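Local coordinates for protein UV damage endonuclease (Sulfolobus acidocaldarius, PDB 3TC3) that probably cleaves DNA next to UV-induced and other lesions as a manganese-binding TIM-barrel endonuclease, starting their excision and repair, at residues A[193-198]-A[216-221]; A[205-210]-A[238-243]. One frame throughout, in Å; residues are numbered along the deposited sequence.

Interaction 1: residues A[193-198]-A[216-221]. With MN (manganese (II) ion), chain C.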
ATOM      1  N   VAL A 193      -5.561  -5.645  -3.912  1.00  9.54           N
ATOM      2  CA  VAL A 193      -6.529  -5.360  -2.870  1.00 10.09           C
ATOM      3  C   VAL A 193      -7.081  -3.938  -3.115  1.00 10.04           C
ATOM      4  O   VAL A 193      -6.441  -3.142  -3.814  1.00 10.10           O
ATOM      5  CB  VAL A 193      -5.958  -5.490  -1.415  1.00 10.30           C
ATOM      6  CG1 VAL A 193      -5.362  -6.881  -1.202  1.00 10.92           C
ATOM      7  CG2 VAL A 193      -4.924  -4.374  -1.188  1.00 11.32           C
ATOM      8  N   ILE A 194      -8.326  -3.690  -2.707  1.00  9.75           N
ATOM      9  CA  ILE A 194      -8.908  -2.383  -2.987  1.00  9.72           C
ATOM     10  C   ILE A 194      -9.203  -1.673  -1.663  1.00 10.35           C
ATOM     11  O   ILE A 194      -9.554  -2.278  -0.696  1.00 12.32           O
ATOM     12  CB  ILE A 194     -10.213  -2.480  -3.844  1.00 10.69           C
ATOM     13  CG1 ILE A 194     -11.219  -3.379  -3.191  1.00 11.29           C
ATOM     14  CG2 ILE A 194      -9.915  -2.883  -5.313  1.00 11.84           C
ATOM     15  CD1 ILE A 194     -12.639  -3.361  -3.940  1.00 12.37           C
ATOM     16  N   GLU A 195      -9.167  -0.360  -1.677  1.00 11.85           N
ATOM     17  CA  GLU A 195      -9.374   0.407  -0.466  1.00 11.89           C
ATOM     18  C   GLU A 195     -10.485   1.439  -0.733  1.00 11.47           C
ATOM     19  O   GLU A 195     -10.699   1.976  -1.844  1.00 11.61           O
ATOM     20  CB  GLU A 195      -8.071   1.195  -0.269  1.00 14.74           C
ATOM     21  CG  GLU A 195      -8.012   2.174   0.919  1.00 18.64           C
ATOM     22  CD  GLU A 195      -6.820   3.134   0.837  1.00 24.70           C
ATOM     23  OE1 GLU A 195      -5.839   2.856   0.151  1.00 24.18           O
ATOM     24  OE2 GLU A 195      -6.854   4.177   1.508  1.00 31.48           O
ATOM     25  N   ASN A 196     -11.232   1.721   0.326  1.00 10.62           N
ATOM     26  CA  ASN A 196     -12.237   2.723   0.243  1.00 10.57           C
ATOM     27  C   ASN A 196     -11.595   4.113   0.160  1.00 12.32           C
ATOM     28  O   ASN A 196     -10.541   4.339   0.788  1.00 13.61           O
ATOM     29  CB  ASN A 196     -13.218   2.592   1.434  1.00 11.15           C
ATOM     30  CG  ASN A 196     -12.532   2.725   2.807  1.00 10.80           C
ATOM     31  OD1 ASN A 196     -11.630   1.943   3.082  1.00 12.24           O
ATOM     32  ND2 ASN A 196     -12.908   3.743   3.609  1.00 10.97           N
ATOM     33  N   ASP A 197     -12.257   4.997  -0.558  1.00 13.32           N
ATOM     34  CA  ASP A 197     -11.788   6.416  -0.578  1.00 13.95           C
ATOM     35  C   ASP A 197     -12.725   7.379   0.107  1.00 14.39           C
ATOM     36  O   ASP A 197     -13.832   6.978   0.498  1.00 15.72           O
ATOM     37  CB  ASP A 197     -11.385   6.771  -2.020  1.00 15.15           C
ATOM     38  CG  ASP A 197     -12.598   6.932  -2.925  1.00 15.76           C
ATOM     39  OD1 ASP A 197     -13.231   8.033  -2.885  1.00 20.09           O
ATOM     40  OD2 ASP A 197     -12.965   6.029  -3.711  1.00 15.27           O
ATOM     41  N   ASP A 198     -12.349   8.696   0.144  1.00 16.37           N
ATOM     42  CA  ASP A 198     -13.172   9.600   0.915  1.00 19.24           C
ATOM     43  C   ASP A 198     -14.098  10.433   0.064  1.00 18.58           C
ATOM     44  O   ASP A 198     -14.827  11.293   0.566  1.00 20.75           O
ATOM     45  CB  ASP A 198     -12.261  10.479   1.802  1.00 20.05           C
ATOM     46  CG  ASP A 198     -11.261  11.310   1.013  1.00 24.76           C
ATOM     47  OD1 ASP A 198     -11.011  11.113  -0.169  1.00 26.91           O
ATOM     48  OD2 ASP A 198     -10.647  12.205   1.645  1.00 30.49           O
ATOM     49  N   PRO A 216      -9.632  -8.810  -1.671  1.00 11.17           N
ATOM     50  CA  PRO A 216      -9.728  -8.238  -0.262  1.00 11.31           C
ATOM     51  C   PRO A 216      -9.809  -6.747  -0.230  1.00 10.64           C
ATOM     52  O   PRO A 216      -9.313  -6.027  -1.123  1.00 10.58           O
ATOM     53  CB  PRO A 216      -8.448  -8.752   0.402  1.00 10.94           C
ATOM     54  CG  PRO A 216      -7.933  -9.888  -0.566  1.00 12.04           C
ATOM     55  CD  PRO A 216      -8.291  -9.421  -1.935  1.00 11.55           C
ATOM     56  N   VAL A 217     -10.522  -6.251   0.759  1.00 11.04           N
ATOM     57  CA  VAL A 217     -10.680  -4.848   1.003  1.00 10.28           C
ATOM     58  C   VAL A 217      -9.803  -4.365   2.152  1.00 10.87           C
ATOM     59  O   VAL A 217      -9.887  -4.894   3.261  1.00 12.80           O
ATOM     60  CB  VAL A 217     -12.168  -4.531   1.298  1.00 10.92           C
ATOM     61  CG1 VAL A 217     -12.405  -2.976   1.536  1.00 10.39           C
ATOM     62  CG2 VAL A 217     -13.059  -5.067   0.128  1.00 11.74           C
ATOM     63  N   ILE A 218      -8.998  -3.377   1.831  1.00 11.04           N
ATOM     64  CA  ILE A 218      -8.279  -2.640   2.914  1.00 11.17           C
ATOM     65  C   ILE A 218      -9.180  -1.533   3.429  1.00 11.74           C
ATOM     66  O   ILE A 218      -9.579  -0.629   2.657  1.00 13.21           O
ATOM     67  CB  ILE A 218      -6.983  -1.980   2.363  1.00 12.31           C
ATOM     68  CG1 ILE A 218      -5.985  -3.037   2.032  1.00 16.06           C
ATOM     69  CG2 ILE A 218      -6.348  -1.018   3.479  1.00 13.06           C
ATOM     70  CD1 ILE A 218      -4.578  -2.514   1.695  1.00 18.85           C
ATOM     71  N   PHE A 219      -9.444  -1.573   4.732  1.00 11.53           N
ATOM     72  CA  PHE A 219     -10.185  -0.484   5.398  1.00 12.13           C
ATOM     73  C   PHE A 219      -9.325   0.699   5.785  1.00 12.59           C
ATOM     74  O   PHE A 219      -8.327   0.522   6.431  1.00 12.60           O
ATOM     75  CB  PHE A 219     -10.757  -1.094   6.700  1.00 13.59           C
ATOM     76  CG  PHE A 219     -11.559  -0.138   7.527  1.00 13.09           C
ATOM     77  CD1 PHE A 219     -12.856   0.271   7.122  1.00 14.18           C
ATOM     78  CD2 PHE A 219     -11.007   0.428   8.681  1.00 13.26           C
ATOM     79  CE1 PHE A 219     -13.575   1.109   7.910  1.00 13.67           C
ATOM     80  CE2 PHE A 219     -11.745   1.310   9.451  1.00 14.88           C
ATOM     81  CZ  PHE A 219     -13.056   1.670   9.054  1.00 14.09           C
ATOM     82  N   ASP A 220      -9.701   1.863   5.347  1.00 11.42           N
ATOM     83  CA  ASP A 220      -9.028   3.107   5.696  1.00 12.44           C
ATOM     84  C   ASP A 220      -9.951   3.847   6.617  1.00 12.70           C
ATOM     85  O   ASP A 220     -11.042   4.193   6.232  1.00 12.19           O
ATOM     86  CB  ASP A 220      -8.755   3.883   4.466  1.00 14.81           C
ATOM     87  CG  ASP A 220      -7.997   5.112   4.809  1.00 18.52           C
ATOM     88  OD1 ASP A 220      -8.450   5.985   5.531  1.00 18.36           O
ATOM     89  OD2 ASP A 220      -6.810   5.170   4.308  1.00 21.82           O
ATOM     90  N   ASN A 221      -9.487   4.011   7.865  1.00 11.60           N
ATOM     91  CA  ASN A 221     -10.407   4.544   8.893  1.00 12.37           C
ATOM     92  C   ASN A 221     -10.763   6.036   8.632  1.00 11.87           C
ATOM     93  O   ASN A 221     -11.909   6.389   8.835  1.00 11.80           O
ATOM     94  CB  ASN A 221      -9.855   4.361  10.270  1.00 14.23           C
ATOM     95  CG  ASN A 221      -8.643   5.170  10.546  1.00 12.74           C
ATOM     96  OD1 ASN A 221      -7.718   5.294   9.709  1.00 13.33           O
ATOM     97  ND2 ASN A 221      -8.609   5.738  11.770  1.00 14.70           N
TER
HETATM   98 MN    MN C 290      -5.384   4.881   3.011  1.00 45.06          MN
HETATM   99  O   HOH W   1      -3.954   4.734   1.102  1.00 26.75           O
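Val-193 to Glu-195 and Val-217 to Asp-220 run as neighbouring parallel strands, their axes 26° apart, joined where Ile-194 N donates to Pro-216 O and Ile-194 O receives Ile-218 N (2.8 Å). Past the last bridge, Glu-195 with Ile-218, the side chain of Asn-196 takes over the pairing. Its CG sits at chi1 59°, between the backbone N and the carbonyl carbon, which turns the amide onto the backbone of Asp-220. There OD1 accepts Asp-220 N on an in-plane lone pair (3.0 Å), while ND2 donates, almost within its own amide plane, to Asp-220 O (3.3 Å). Two bonds to one residue fix the rotation of the amide. Glu-195 and Asp-220 each carry CG anti to the backbone N and converge on manganese, bound by Glu-195 OE2 at 2.2 Å and Asp-220 OD2 at 1.9 Å, their carboxylate planes nearly parallel (3° apart). Nearer the start of the strands, Val-193 CG2 meets Ile-218 CD1 at 3.4 Å, a close fit for two methyl carbons. A water on the metal is hydrogen-bonded to Glu-195 OE1, which Gln-160 NE2 also reaches. Asp-220 is the N-cap of helix 221-226, its OD1 accepting His-223 N. Glu-288 also binds this manganese, and Asp-251 belongs to the same metal site. Glu-195 OE2 and Asp-220 OD2 stand only 3.0 Å apart, a closeness of carboxylates that the shared cation probably makes tolerable.

Interaction 2: residues A[205-210]-A[238-243]; sequences DCLWIS and SLVRRT
In the outer helical layer of the TIM barrel, helix 203-213 meets the end of helix 233-241 through Leu-207 and Ser-210 on one side and Leu-239, Val-240 and Thr-243 on the other. No hydrogen bond crosses between 205-210 and 238-243; mostly methyl groups meet, joined by one serine oxygen. Leu-207 is the fork that spans the contact. With CG anti to its carbonyl carbon (chi1 -73°) and beside the backbone N, the side chain reaches across and divides its two methyls. CD1 lies against Leu-239 CB at 3.7 Å, with Leu-239 CD1 a little farther off, the two leucines crossing at about a right angle. CD2 turns instead to Thr-243 CG2 (3.8 Å), with Val-240 CG2 more loosely beside it at 4.3 Å. One turn further along the first helix, Ser-210 OG rests on the same threonine methyl, 3.3 Å from Thr-243 CG2; its hydrogen bond goes to Ile-215 O. Thr-243 is held by its other branch: OG1, at chi1 70°, donates back to Val-240 O at 2.7 Å, meeting an in-plane lone pair of a carbonyl that also accepts Thr-243 N, and it pairs with Val-217 N as well. This fixes the rotation that presents CG2 to Leu-207 and Ser-210. A glycine at Thr-243 would probably open a gap between Leu-207 CD2 and Ser-210 and leave Val-240 O and Val-217 N without the hydroxyl. Strand 217-220 lies on the barrel side of both helices, where Val-217 touches Cys-206, Ser-210 and Val-240. Cys-206 and Ile-209 also reach Ile-194 of strand 192-195, while Trp-208 and Ile-209 pack against helix 170-181.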
ATOM      1  N   ASP A 205     -19.258  -0.061  -1.184  1.00 12.24           N
ATOM      2  CA  ASP A 205     -18.995  -0.246  -2.629  1.00 13.45           C
ATOM      3  C   ASP A 205     -17.859  -1.251  -2.856  1.00 12.20           C
ATOM      4  O   ASP A 205     -17.923  -2.136  -3.695  1.00 12.91           O
ATOM      5  CB  ASP A 205     -18.589   1.104  -3.218  1.00 14.16           C
ATOM      6  CG  ASP A 205     -19.742   2.073  -3.312  1.00 16.66           C
ATOM      7  OD1 ASP A 205     -20.900   1.697  -3.604  1.00 19.78           O
ATOM      8  OD2 ASP A 205     -19.487   3.239  -3.054  1.00 15.78           O
ATOM      9  N   CYS A 206     -16.822  -1.149  -2.020  1.00 12.58           N
ATOM     10  CA  CYS A 206     -15.706  -2.124  -2.122  1.00 11.54           C
ATOM     11  C   CYS A 206     -16.153  -3.535  -1.779  1.00 11.38           C
ATOM     12  O   CYS A 206     -15.734  -4.498  -2.460  1.00 12.19           O
ATOM     13  CB  CYS A 206     -14.522  -1.718  -1.210  1.00 11.45           C
ATOM     14  SG  CYS A 206     -13.753  -0.159  -1.743  1.00 12.27           S
ATOM     15  N   LEU A 207     -17.072  -3.652  -0.838  1.00 11.90           N
ATOM     16  CA  LEU A 207     -17.569  -4.998  -0.455  1.00 12.35           C
ATOM     17  C   LEU A 207     -18.379  -5.568  -1.655  1.00 12.60           C
ATOM     18  O   LEU A 207     -18.351  -6.788  -1.899  1.00 13.25           O
ATOM     19  CB  LEU A 207     -18.456  -4.869   0.767  1.00 13.19           C
ATOM     20  CG  LEU A 207     -17.675  -4.587   2.054  1.00 13.44           C
ATOM     21  CD1 LEU A 207     -18.646  -4.379   3.250  1.00 15.03           C
ATOM     22  CD2 LEU A 207     -16.716  -5.723   2.364  1.00 15.32           C
ATOM     23  N   TRP A 208     -19.060  -4.685  -2.417  1.00 12.58           N
ATOM     24  CA  TRP A 208     -19.863  -5.174  -3.577  1.00 13.28           C
ATOM     25  C   TRP A 208     -18.919  -5.756  -4.594  1.00 12.41           C
ATOM     26  O   TRP A 208     -19.198  -6.800  -5.218  1.00 13.40           O
ATOM     27  CB  TRP A 208     -20.658  -3.987  -4.090  1.00 14.65           C
ATOM     28  CG  TRP A 208     -21.710  -4.365  -5.103  1.00 15.79           C
ATOM     29  CD1 TRP A 208     -23.040  -4.711  -4.851  1.00 15.92           C
ATOM     30  CD2 TRP A 208     -21.540  -4.486  -6.549  1.00 16.48           C
ATOM     31  NE1 TRP A 208     -23.694  -4.980  -6.023  1.00 17.87           N
ATOM     32  CE2 TRP A 208     -22.876  -4.837  -7.072  1.00 16.06           C
ATOM     33  CE3 TRP A 208     -20.473  -4.264  -7.460  1.00 17.04           C
ATOM     34  CZ2 TRP A 208     -23.085  -5.061  -8.451  1.00 18.50           C
ATOM     35  CZ3 TRP A 208     -20.736  -4.445  -8.861  1.00 19.13           C
ATOM     36  CH2 TRP A 208     -22.007  -4.805  -9.299  1.00 18.19           C
ATOM     37  N   ILE A 209     -17.792  -5.064  -4.843  1.00 12.01           N
ATOM     38  CA  ILE A 209     -16.770  -5.576  -5.737  1.00 12.00           C
ATOM     39  C   ILE A 209     -16.204  -6.892  -5.202  1.00 11.68           C
ATOM     40  O   ILE A 209     -16.108  -7.860  -5.982  1.00 10.96           O
ATOM     41  CB  ILE A 209     -15.646  -4.539  -5.992  1.00 12.32           C
ATOM     42  CG1 ILE A 209     -16.182  -3.339  -6.780  1.00 13.36           C
ATOM     43  CG2 ILE A 209     -14.437  -5.274  -6.676  1.00 11.87           C
ATOM     44  CD1 ILE A 209     -15.128  -2.236  -6.936  1.00 14.31           C
ATOM     45  N   SER A 210     -15.815  -6.934  -3.928  1.00 11.93           N
ATOM     46  CA  SER A 210     -15.188  -8.128  -3.377  1.00 12.12           C
ATOM     47  C   SER A 210     -16.073  -9.333  -3.514  1.00 13.07           C
ATOM     48  O   SER A 210     -15.572 -10.430  -3.817  1.00 13.83           O
ATOM     49  CB  SER A 210     -14.859  -7.883  -1.892  1.00 12.49           C
ATOM     50  OG  SER A 210     -14.110  -8.958  -1.344  1.00 13.76           O
ATOM     51  N   SER A 238     -15.480  -5.888  10.724  1.00 21.15           N
ATOM     52  CA  SER A 238     -15.871  -7.250  10.715  1.00 20.36           C
ATOM     53  C   SER A 238     -16.224  -7.649   9.283  1.00 20.16           C
ATOM     54  O   SER A 238     -15.950  -8.755   8.862  1.00 19.54           O
ATOM     55  CB  SER A 238     -17.097  -7.412  11.576  1.00 22.93           C
ATOM     56  OG  SER A 238     -17.636  -8.678  11.344  1.00 29.02           O
ATOM     57  N   LEU A 239     -16.917  -6.747   8.585  1.00 18.89           N
ATOM     58  CA  LEU A 239     -17.302  -6.986   7.181  1.00 19.07           C
ATOM     59  C   LEU A 239     -16.038  -7.169   6.300  1.00 19.09           C
ATOM     60  O   LEU A 239     -15.942  -8.153   5.528  1.00 18.24           O
ATOM     61  CB  LEU A 239     -18.151  -5.834   6.665  1.00 20.78           C
ATOM     62  CG  LEU A 239     -19.626  -5.843   7.157  1.00 23.37           C
ATOM     63  CD1 LEU A 239     -20.192  -4.500   6.796  1.00 24.41           C
ATOM     64  CD2 LEU A 239     -20.459  -6.880   6.454  1.00 25.50           C
ATOM     65  N   VAL A 240     -15.103  -6.243   6.429  1.00 17.74           N
ATOM     66  CA  VAL A 240     -13.920  -6.323   5.613  1.00 16.58           C
ATOM     67  C   VAL A 240     -13.036  -7.525   5.949  1.00 18.16           C
ATOM     68  O   VAL A 240     -12.435  -8.172   5.038  1.00 14.92           O
ATOM     69  CB  VAL A 240     -13.175  -4.951   5.750  1.00 18.38           C
ATOM     70  CG1 VAL A 240     -11.726  -5.178   5.597  1.00 23.75           C
ATOM     71  CG2 VAL A 240     -13.823  -3.877   4.936  1.00 18.18           C
ATOM     72  N   ARG A 241     -12.998  -7.946   7.260  1.00 17.04           N
ATOM     73  CA  ARG A 241     -12.232  -9.188   7.613  1.00 17.71           C
ATOM     74  C   ARG A 241     -12.566 -10.449   6.798  1.00 19.52           C
ATOM     75  O   ARG A 241     -11.685 -11.246   6.463  1.00 20.72           O
ATOM     76  CB  ARG A 241     -12.355  -9.497   9.146  1.00 19.09           C
ATOM     77  CG  ARG A 241     -11.548 -10.648   9.666  1.00 20.46           C
ATOM     78  CD  ARG A 241     -11.897 -10.884  11.188  1.00 21.49           C
ATOM     79  NE  ARG A 241     -11.522  -9.700  11.981  1.00 23.16           N
ATOM     80  CZ  ARG A 241     -10.274  -9.338  12.320  1.00 22.29           C
ATOM     81  NH1 ARG A 241      -9.201 -10.023  11.895  1.00 22.13           N
ATOM     82  NH2 ARG A 241     -10.129  -8.227  13.030  1.00 23.26           N
ATOM     83  N   ARG A 242     -13.841 -10.639   6.500  1.00 17.78           N
ATOM     84  CA  ARG A 242     -14.315 -11.806   5.765  1.00 21.17           C
ATOM     85  C   ARG A 242     -13.823 -11.804   4.284  1.00 18.74           C
ATOM     86  O   ARG A 242     -13.933 -12.813   3.600  1.00 20.93           O
ATOM     87  CB  ARG A 242     -15.832 -11.858   5.893  1.00 24.16           C
ATOM     88  CG  ARG A 242     -16.177 -11.849   7.357  1.00 27.38           C
ATOM     89  CD  ARG A 242     -17.604 -12.339   7.631  1.00 35.56           C
ATOM     90  NE  ARG A 242     -18.598 -11.916   6.632  1.00 41.15           N
ATOM     91  CZ  ARG A 242     -19.596 -11.051   6.866  1.00 47.98           C
ATOM     92  NH1 ARG A 242     -19.765 -10.505   8.075  1.00 48.27           N
ATOM     93  NH2 ARG A 242     -20.427 -10.724   5.874  1.00 49.81           N
ATOM     94  N   THR A 243     -13.271 -10.676   3.803  1.00 17.64           N
ATOM     95  CA  THR A 243     -12.750 -10.625   2.445  1.00 15.48           C
ATOM     96  C   THR A 243     -11.311 -11.046   2.347  1.00 15.00           C
ATOM     97  O   THR A 243     -10.811 -11.160   1.249  1.00 15.97           O
ATOM     98  CB  THR A 243     -12.904  -9.267   1.774  1.00 14.69           C
ATOM     99  OG1 THR A 243     -12.011  -8.332   2.405  1.00 15.12           O
ATOM    100  CG2 THR A 243     -14.365  -8.725   1.948  1.00 14.80           C
TER

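From the N terminus, strand 192-195 leads through helix 203-213 into strand 217-220, and interaction 1 closes this beta-alpha-beta unit inside the barrel wall. Interaction 2 starts inside that loop, at 205-210, and closes a second, longer one at 238-243, so the two contacts cross along the chain instead of nesting. Together they tie two adjacent barrel strands to two of the helices outside them. The layers meet where Thr-243 OG1 lies 3.0 Å from Val-217 N, a probable hydrogen bond, and where Ile-194 CD1 packs on Cys-206 O. Metal ligation belongs to interaction 1, at the C-terminal ends of the strands, whereas interaction 2 lies outside the barrel wall.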